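Local coordinates for Bd3460 (PDB 5CEC), which binds the predatory endopeptidase Bd3459 as an ankyrin-repeat immunity protein, probably shielding Bdellovibrio bacteriovorus from its own enzyme during prey invasion, at residues K31-A36 against I54-Q59; A43-L48 against L76-F81; T65-A70 against K85-E90. All coordinates share one frame; numbering follows the deposited sequence.

Interaction 1: residues K31-A36 against I54-Q59; sequences KALNEA and IDLNAQ
Leu33 holds CG trans to its backbone N (chi1 173°), which swings the isobutyl group off helix 31-39 toward the loop that carries Ile54 and Leu56. Leu56 turns CG back beside its own N (chi1 -64°), bringing a methyl group to the same spot, and Ile54 offers its CG2 branch. This is ankyrin-repeat architecture: helix 31-39, helix 42-49, then a loop that returns over the first helix.

The contact converges on one methyl of the helix. Leu33 CD2 lies 3.7 Å from Leu56 CD2, the two side chains meeting at about a right angle, and 3.9 Å from Ile54 CG2. The CD1 end of Ile54 also comes near, so the leucine methyl is touched by both branches of the isoleucine. Branched aliphatic residues suit the place because each offers methyl ends that can fill a small joint without any polar group. Leu33 is buried and packs further on Val49 and Pro66, which ties the loop contact to the neighbouring helices.

The loop is shaped from within. A type I beta turn runs from Asp55 to Ala58, closed by the bond from Ala58 N to Asp55 O (3.0 Å). Asp55 adds an Asx turn, its OD1 accepting from Asn57 N at 2.9 Å, with the donor above the carboxylate plane. Beside the apolar joint, Asn34 ND2 donates to a water 2.8 Å away, and that water in turn reaches Ala58 O, also at 2.8 Å.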
loop_
_atom_site.group_PDB
_atom_site.type_symbol
_atom_site.label_atom_id
_atom_site.label_comp_id
_atom_site.label_asym_id
_atom_site.label_seq_id
_atom_site.Cartn_x
_atom_site.Cartn_y
_atom_site.Cartn_z
ATOM N N LYS B 31 20.912 9.111 11.953
ATOM C CA LYS B 31 20.134 9.214 10.719
ATOM C C LYS B 31 19.847 7.828 10.142
ATOM O O LYS B 31 18.746 7.570 9.675
ATOM C CB LYS B 31 20.847 10.096 9.696
ATOM C CG LYS B 31 20.006 10.440 8.474
ATOM C CD LYS B 31 20.704 11.492 7.620
ATOM C CE LYS B 31 19.994 11.699 6.293
ATOM N NZ LYS B 31 20.777 12.565 5.369
ATOM N N ALA B 32 20.831 6.928 10.206
ATOM C CA ALA B 32 20.660 5.567 9.690
ATOM C C ALA B 32 19.588 4.779 10.447
ATOM O O ALA B 32 18.782 4.087 9.828
ATOM C CB ALA B 32 21.983 4.823 9.724
ATOM N N LEU B 33 19.598 4.871 11.778
ATOM C CA LEU B 33 18.576 4.226 12.587
ATOM C C LEU B 33 17.176 4.765 12.254
ATOM O O LEU B 33 16.210 3.982 12.077
ATOM C CB LEU B 33 18.818 4.428 14.077
ATOM C CG LEU B 33 17.729 3.942 15.046
ATOM C CD1 LEU B 33 17.345 2.485 14.847
ATOM C CD2 LEU B 33 18.154 4.146 16.488
ATOM N N ASN B 34 17.052 6.091 12.217
ATOM C CA ASN B 34 15.753 6.728 11.918
ATOM C C ASN B 34 15.198 6.322 10.558
ATOM O O ASN B 34 14.015 6.014 10.440
ATOM C CB ASN B 34 15.830 8.252 12.059
ATOM C CG ASN B 34 16.059 8.688 13.492
ATOM O OD1 ASN B 34 15.910 7.895 14.435
ATOM N ND2 ASN B 34 16.456 9.929 13.669
ATOM N N GLU B 35 16.075 6.267 9.554
ATOM C CA GLU B 35 15.697 5.798 8.220
ATOM C C GLU B 35 15.266 4.325 8.200
ATOM O O GLU B 35 14.205 3.980 7.662
ATOM C CB GLU B 35 16.826 6.088 7.215
ATOM C CG GLU B 35 16.958 7.584 6.915
ATOM C CD GLU B 35 18.037 7.936 5.902
ATOM O OE1 GLU B 35 18.893 7.086 5.587
ATOM O OE2 GLU B 35 18.031 9.087 5.415
ATOM N N ALA B 36 16.040 3.460 8.848
ATOM C CA ALA B 36 15.663 2.043 8.931
ATOM C C ALA B 36 14.330 1.851 9.648
ATOM O O ALA B 36 13.506 1.024 9.243
ATOM C CB ALA B 36 16.766 1.251 9.619
ATOM N N ILE B 54 23.643 4.517 20.723
ATOM C CA ILE B 54 22.602 5.466 20.382
ATOM C C ILE B 54 21.611 5.637 21.519
ATOM O O ILE B 54 21.048 4.667 22.042
ATOM C CB ILE B 54 21.846 5.016 19.120
ATOM C CG1 ILE B 54 22.832 4.828 17.961
ATOM C CG2 ILE B 54 20.781 6.049 18.740
ATOM C CD1 ILE B 54 22.273 4.119 16.750
ATOM N N ASP B 55 21.395 6.894 21.868
ATOM C CA ASP B 55 20.352 7.295 22.786
ATOM C C ASP B 55 19.063 7.283 22.018
ATOM O O ASP B 55 18.836 8.129 21.177
ATOM C CB ASP B 55 20.674 8.694 23.319
ATOM C CG ASP B 55 19.598 9.258 24.221
ATOM O OD1 ASP B 55 18.562 8.595 24.504
ATOM O OD2 ASP B 55 19.821 10.404 24.647
ATOM N N LEU B 56 18.196 6.328 22.339
ATOM C CA LEU B 56 16.960 6.153 21.589
ATOM C C LEU B 56 15.973 7.275 21.815
ATOM O O LEU B 56 15.003 7.348 21.077
ATOM C CB LEU B 56 16.298 4.811 21.928
ATOM C CG LEU B 56 17.099 3.561 21.549
ATOM C CD1 LEU B 56 16.411 2.301 22.057
ATOM C CD2 LEU B 56 17.339 3.444 20.056
ATOM N N ASN B 57 16.183 8.113 22.842
ATOM C CA ASN B 57 15.335 9.278 23.054
ATOM C C ASN B 57 15.893 10.546 22.419
ATOM O O ASN B 57 15.250 11.587 22.506
ATOM C CB ASN B 57 15.095 9.480 24.556
ATOM C CG ASN B 57 14.221 8.406 25.157
ATOM O OD1 ASN B 57 13.332 7.847 24.490
ATOM N ND2 ASN B 57 14.462 8.096 26.427
ATOM N N ALA B 58 17.102 10.489 21.841
ATOM C CA ALA B 58 17.635 11.667 21.153
ATOM C C ALA B 58 16.809 12.018 19.908
ATOM O O ALA B 58 16.351 11.137 19.158
ATOM C CB ALA B 58 19.104 11.481 20.801
ATOM N N GLN B 59 16.604 13.316 19.718
ATOM C CA GLN B 59 15.788 13.812 18.629
ATOM C C GLN B 59 16.647 14.481 17.565
ATOM O O GLN B 59 17.656 15.137 17.873
ATOM C CB GLN B 59 14.745 14.770 19.182
ATOM C CG GLN B 59 13.662 14.057 19.971
ATOM C CD GLN B 59 12.821 14.997 20.805
ATOM O OE1 GLN B 59 13.200 15.390 21.918
ATOM N NE2 GLN B 59 11.682 15.393 20.259
HETATM O O HOH W 1 16.300 10.738 16.381
#

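Interaction 2: residues A43-L48 against L76-F81; sequences AKVKNL and LDIVKF. With SO4 (sulfate ion), chain H.
Apolar contacts join Val45 to Ile78 and Phe81, where helix 42-49 runs beside helix 76-84 much as helices stack along an ankyrin solenoid. The axes of segments 43-48 and 76-81 come within 10.6 Å and lie 19° from parallel. Val45 uses both branches: CG2 stands 4.1 Å from Ile78 CD1, and CG1, pointing away from the valine's own N (chi1 168°), reaches 3.8 Å from Phe81 CD2, coming obliquely to the ring. A beta-branched residue fits here because its two methyls can serve two neighbours at once.

A CH-pi contact is added at the outer border. Lys46 CG sits over one face of the Phe81 ring, 4.1 Å from its centroid, and the chain, extended beyond CG, runs on across the ring, with Lys46 CE 4.2 Å from Phe81 CD1.

Polar bonds lie at the start of helix 76-84. Leu76 N donates to sulfate O2 (2.9 Å) and Asp77 N to sulfate O3 (2.8 Å), the latter nearly straight. The ion, probably from the crystallisation liquor, is also held by Lys154 of the Bd3459 chain.

The chemistry implies a division of labour: the methyls of Val45 and Ile78 are buried with the Phe81 ring alongside, lysine methylenes cover the exposed border, and the positive end of the helix dipole probably helps attract the anion.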
loop_
_atom_site.group_PDB
_atom_site.type_symbol
_atom_site.label_atom_id
_atom_site.label_comp_id
_atom_site.label_asym_id
_atom_site.label_seq_id
_atom_site.Cartn_x
_atom_site.Cartn_y
_atom_site.Cartn_z
ATOM N N ALA B 43 15.982 -5.697 10.760
ATOM C CA ALA B 43 17.330 -6.232 10.925
ATOM C C ALA B 43 18.315 -5.103 11.104
ATOM O O ALA B 43 19.159 -5.153 11.984
ATOM C CB ALA B 43 17.741 -7.106 9.743
ATOM N N LYS B 44 18.163 -4.064 10.287
ATOM C CA LYS B 44 19.036 -2.897 10.340
ATOM C C LYS B 44 18.867 -2.152 11.656
ATOM O O LYS B 44 19.840 -1.693 12.246
ATOM C CB LYS B 44 18.753 -1.981 9.146
ATOM C CG LYS B 44 19.799 -0.919 8.877
ATOM C CD LYS B 44 19.679 -0.370 7.456
ATOM C CE LYS B 44 20.073 -1.388 6.383
ATOM N NZ LYS B 44 20.146 -0.796 5.014
ATOM N N VAL B 45 17.623 -2.052 12.117
ATOM C CA VAL B 45 17.344 -1.467 13.425
ATOM C C VAL B 45 18.031 -2.263 14.562
ATOM O O VAL B 45 18.731 -1.678 15.380
ATOM C CB VAL B 45 15.826 -1.309 13.663
ATOM C CG1 VAL B 45 15.514 -0.990 15.133
ATOM C CG2 VAL B 45 15.253 -0.221 12.743
ATOM N N LYS B 46 17.862 -3.583 14.587
ATOM C CA LYS B 46 18.512 -4.419 15.626
ATOM C C LYS B 46 20.037 -4.325 15.582
ATOM O O LYS B 46 20.698 -4.315 16.637
ATOM C CB LYS B 46 18.059 -5.877 15.529
ATOM C CG LYS B 46 16.617 -6.094 15.950
ATOM C CD LYS B 46 16.269 -7.572 16.023
ATOM C CE LYS B 46 14.809 -7.778 16.352
ATOM N NZ LYS B 46 14.481 -9.221 16.495
ATOM N N ASN B 47 20.593 -4.253 14.369
ATOM C CA ASN B 47 22.041 -4.079 14.192
ATOM C C ASN B 47 22.592 -2.731 14.628
ATOM O O ASN B 47 23.777 -2.616 14.803
ATOM C CB ASN B 47 22.460 -4.364 12.744
ATOM C CG ASN B 47 22.375 -5.846 12.389
ATOM O OD1 ASN B 47 22.205 -6.709 13.260
ATOM N ND2 ASN B 47 22.495 -6.149 11.098
ATOM N N LEU B 48 21.750 -1.722 14.807
ATOM C CA LEU B 48 22.194 -0.401 15.301
ATOM C C LEU B 48 21.887 -0.171 16.784
ATOM O O LEU B 48 22.661 0.485 17.490
ATOM C CB LEU B 48 21.545 0.718 14.463
ATOM C CG LEU B 48 22.108 0.887 13.043
ATOM C CD1 LEU B 48 21.207 1.759 12.174
ATOM C CD2 LEU B 48 23.516 1.459 13.101
ATOM N N LEU B 76 5.116 -2.238 12.971
ATOM C CA LEU B 76 4.755 -2.790 14.260
ATOM C C LEU B 76 5.862 -3.577 14.956
ATOM O O LEU B 76 6.108 -3.378 16.152
ATOM C CB LEU B 76 3.510 -3.646 14.118
ATOM C CG LEU B 76 2.939 -4.243 15.386
ATOM C CD1 LEU B 76 2.582 -3.176 16.406
ATOM C CD2 LEU B 76 1.715 -5.049 15.002
ATOM N N ASP B 77 6.546 -4.454 14.224
ATOM C CA ASP B 77 7.666 -5.196 14.828
ATOM C C ASP B 77 8.747 -4.259 15.342
ATOM O O ASP B 77 9.295 -4.469 16.424
ATOM C CB ASP B 77 8.241 -6.224 13.843
ATOM C CG ASP B 77 7.368 -7.470 13.725
ATOM O OD1 ASP B 77 6.329 -7.546 14.414
ATOM O OD2 ASP B 77 7.719 -8.385 12.951
ATOM N N ILE B 78 9.043 -3.197 14.600
ATOM C CA ILE B 78 10.059 -2.241 15.041
ATOM C C ILE B 78 9.556 -1.462 16.259
ATOM O O ILE B 78 10.299 -1.277 17.225
ATOM C CB ILE B 78 10.500 -1.312 13.912
ATOM C CG1 ILE B 78 11.207 -2.113 12.810
ATOM C CG2 ILE B 78 11.395 -0.205 14.458
ATOM C CD1 ILE B 78 11.513 -1.313 11.554
ATOM N N VAL B 79 8.289 -1.069 16.265
ATOM C CA VAL B 79 7.718 -0.402 17.438
ATOM C C VAL B 79 7.827 -1.326 18.649
ATOM O O VAL B 79 8.233 -0.887 19.703
ATOM C CB VAL B 79 6.262 0.026 17.189
ATOM C CG1 VAL B 79 5.534 0.430 18.467
ATOM C CG2 VAL B 79 6.259 1.182 16.226
ATOM N N LYS B 80 7.484 -2.603 18.490
ATOM C CA LYS B 80 7.548 -3.527 19.618
ATOM C C LYS B 80 8.974 -3.658 20.150
ATOM O O LYS B 80 9.194 -3.694 21.376
ATOM C CB LYS B 80 7.009 -4.901 19.215
ATOM C CG LYS B 80 5.508 -4.982 19.039
ATOM C CD LYS B 80 5.090 -6.380 18.579
ATOM C CE LYS B 80 3.588 -6.606 18.675
ATOM N NZ LYS B 80 3.240 -8.045 18.437
ATOM N N PHE B 81 9.941 -3.735 19.233
ATOM C CA PHE B 81 11.348 -3.798 19.606
ATOM C C PHE B 81 11.779 -2.561 20.406
ATOM O O PHE B 81 12.411 -2.656 21.470
ATOM C CB PHE B 81 12.237 -3.983 18.365
ATOM C CG PHE B 81 13.709 -3.883 18.654
ATOM C CD1 PHE B 81 14.359 -4.902 19.348
ATOM C CD2 PHE B 81 14.445 -2.755 18.280
ATOM C CE1 PHE B 81 15.710 -4.806 19.638
ATOM C CE2 PHE B 81 15.808 -2.656 18.576
ATOM C CZ PHE B 81 16.439 -3.686 19.250
HETATM S S SO4 H . 4.882 -5.082 10.649
HETATM O O1 SO4 H . 3.875 -6.042 11.195
HETATM O O2 SO4 H . 4.323 -3.702 10.597
HETATM O O3 SO4 H . 6.079 -5.105 11.495
HETATM O O4 SO4 H . 5.223 -5.582 9.283
#

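Interaction 3: residues T65-A70 against K85-E90; sequences TPLMNA and KKVNLE
Among the flat groups, the backbone carbonyl of Asn88 faces the other segment: Leu67 CD2 comes to 4.2 Å from Asn88 O. The Asn88 side-chain amide turns back on its own loop, where OD1 accepts from Glu90 N at 2.8 Å in an Asx turn, the donor standing 36° above the carbonyl plane. On the helix, the Asn69 amide reaches backward, and its ND2 meets Thr65 O at 3.0 Å from well above that carbonyl plane. Thr65 O thus takes two N-H groups, the backbone and the side chain of Asn69.

Between the segments the joint is apolar. Leu67, its chain leaving anti to N (chi1 -175°), sends CD2 into the loop, 3.9 Å from Val87 CG2 and 3.8 Å from Leu89 CD2. Leu89 has its CB directed away from the helix, but its end folds back to meet the leucine. Ala99 of helix 99-105 also touches Leu67.

Thr65 is the N-cap of helix 66-72. Its hydroxyl serves an N-H of the first turn, which lacks a helical partner: OG1 accepts from Met68 N at 3.1 Å, and Met68 SD receives a weak bond from Thr65 N, completing a capping box. Proline suits position 66, having no N-H to satisfy. A water next to OG1 makes a weak, long link to Asn88 O. Lys86, with positive phi, closes helix 76-84 in a Schellman motif. The sequence Thr-Pro-Leu-Met is a variant of the TPLH signature, and its packing against the returning loop 85-90 is typical of the ankyrin repeat, here the one predicted at residues 62-94.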
loop_
_atom_site.group_PDB
_atom_site.type_symbol
_atom_site.label_atom_id
_atom_site.label_comp_id
_atom_site.label_asym_id
_atom_site.label_seq_id
_atom_site.Cartn_x
_atom_site.Cartn_y
_atom_site.Cartn_z
ATOM N N THR B 65 12.251 11.026 16.645
ATOM C CA THR B 65 12.902 9.891 17.289
ATOM C C THR B 65 12.735 8.638 16.431
ATOM O O THR B 65 11.880 8.588 15.544
ATOM C CB THR B 65 12.227 9.577 18.614
ATOM O OG1 THR B 65 10.847 9.262 18.375
ATOM C CG2 THR B 65 12.352 10.745 19.589
ATOM N N PRO B 66 13.512 7.586 16.734
ATOM C CA PRO B 66 13.262 6.286 16.111
ATOM C C PRO B 66 11.822 5.823 16.243
ATOM O O PRO B 66 11.256 5.261 15.283
ATOM C CB PRO B 66 14.201 5.348 16.885
ATOM C CG PRO B 66 15.329 6.237 17.288
ATOM C CD PRO B 66 14.738 7.574 17.564
ATOM N N LEU B 67 11.246 5.969 17.429
ATOM C CA LEU B 67 9.885 5.495 17.637
ATOM C C LEU B 67 8.894 6.216 16.731
ATOM O O LEU B 67 7.964 5.589 16.205
ATOM C CB LEU B 67 9.484 5.663 19.109
ATOM C CG LEU B 67 8.124 5.079 19.470
ATOM C CD1 LEU B 67 8.114 3.579 19.349
ATOM C CD2 LEU B 67 7.678 5.529 20.839
ATOM N N MET B 68 9.038 7.532 16.594
ATOM C CA MET B 68 8.154 8.287 15.687
ATOM C C MET B 68 8.273 7.790 14.263
ATOM O O MET B 68 7.259 7.668 13.575
ATOM C CB MET B 68 8.450 9.775 15.730
ATOM C CG MET B 68 8.073 10.481 17.017
ATOM S SD MET B 68 8.874 12.097 16.986
ATOM C CE MET B 68 8.913 12.455 18.728
ATOM N N ASN B 69 9.496 7.562 13.811
ATOM C CA ASN B 69 9.717 7.015 12.494
ATOM C C ASN B 69 9.062 5.657 12.300
ATOM O O ASN B 69 8.414 5.429 11.281
ATOM C CB ASN B 69 11.221 6.925 12.229
ATOM C CG ASN B 69 11.808 8.215 11.729
ATOM O OD1 ASN B 69 11.685 8.529 10.560
ATOM N ND2 ASN B 69 12.461 8.966 12.606
ATOM N N ALA B 70 9.224 4.744 13.264
ATOM C CA ALA B 70 8.627 3.418 13.166
ATOM C C ALA B 70 7.101 3.505 13.152
ATOM O O ALA B 70 6.437 2.764 12.432
ATOM C CB ALA B 70 9.085 2.551 14.317
ATOM N N LYS B 85 12.894 -1.685 24.673
ATOM C CA LYS B 85 14.009 -0.874 25.167
ATOM C C LYS B 85 13.556 0.273 26.075
ATOM O O LYS B 85 14.385 1.062 26.524
ATOM C CB LYS B 85 14.824 -0.317 23.997
ATOM C CG LYS B 85 15.380 -1.380 23.045
ATOM C CD LYS B 85 16.373 -2.310 23.739
ATOM C CE LYS B 85 16.929 -3.380 22.806
ATOM N NZ LYS B 85 17.632 -4.457 23.558
ATOM N N LYS B 86 12.253 0.381 26.328
ATOM C CA LYS B 86 11.677 1.347 27.284
ATOM C C LYS B 86 11.896 2.795 26.857
ATOM O O LYS B 86 12.132 3.654 27.694
ATOM C CB LYS B 86 12.186 1.108 28.711
ATOM C CG LYS B 86 12.167 -0.339 29.159
ATOM C CD LYS B 86 10.771 -0.930 29.198
ATOM C CE LYS B 86 10.787 -2.342 29.777
ATOM N NZ LYS B 86 10.813 -2.362 31.264
ATOM N N VAL B 87 11.764 3.060 25.555
ATOM C CA VAL B 87 11.893 4.415 25.059
ATOM C C VAL B 87 10.778 5.310 25.597
ATOM O O VAL B 87 9.681 4.849 25.969
ATOM C CB VAL B 87 11.882 4.434 23.516
ATOM C CG1 VAL B 87 13.070 3.656 22.987
ATOM C CG2 VAL B 87 10.533 3.971 22.939
ATOM N N ASN B 88 11.035 6.610 25.622
ATOM C CA ASN B 88 10.028 7.575 26.054
ATOM C C ASN B 88 8.954 7.723 24.980
ATOM O O ASN B 88 9.248 7.992 23.809
ATOM C CB ASN B 88 10.654 8.939 26.394
ATOM C CG ASN B 88 9.611 9.925 26.973
ATOM O OD1 ASN B 88 8.806 10.445 26.235
ATOM N ND2 ASN B 88 9.581 10.116 28.308
ATOM N N LEU B 89 7.692 7.562 25.379
ATOM C CA LEU B 89 6.595 7.576 24.427
ATOM C C LEU B 89 6.089 8.940 24.060
ATOM O O LEU B 89 5.355 9.075 23.073
ATOM C CB LEU B 89 5.422 6.733 24.933
ATOM C CG LEU B 89 5.673 5.272 25.334
ATOM C CD1 LEU B 89 4.390 4.566 25.706
ATOM C CD2 LEU B 89 6.383 4.524 24.215
ATOM N N GLU B 90 6.470 9.956 24.816
ATOM C CA GLU B 90 5.807 11.256 24.777
ATOM C C GLU B 90 6.617 12.399 24.184
ATOM O O GLU B 90 6.144 13.560 24.145
ATOM C CB GLU B 90 5.294 11.614 26.162
ATOM C CG GLU B 90 4.398 10.569 26.788
ATOM C CD GLU B 90 3.222 10.131 25.957
ATOM O OE1 GLU B 90 2.709 10.899 25.119
ATOM O OE2 GLU B 90 2.789 8.978 26.147
HETATM O O HOH W 2 9.382 9.104 20.617
#

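In the fold
Interactions 1 and 3 are similar joints in series, each a helix leucine met by methyls of a returning loop, and their centres lie about 9 Å apart. A probable hydrogen bond from Asn88 N to Asn57 OD1, 2.8 Å, joins the two loops, while Pro66 packs against Asn34 between the helices. Interaction 2 crosses both along the chain, its centre about 11 Å from each. Ala36 CB touches Val45 CG2 (3.8 Å), linking it to interaction 1, and Ala70 CB touches Ile78 CG2 (3.6 Å), linking it to interaction 3. A sulfate bridges the start of helix 76-84 to Bd3459, although the enzyme itself does not touch the segments of interaction 2.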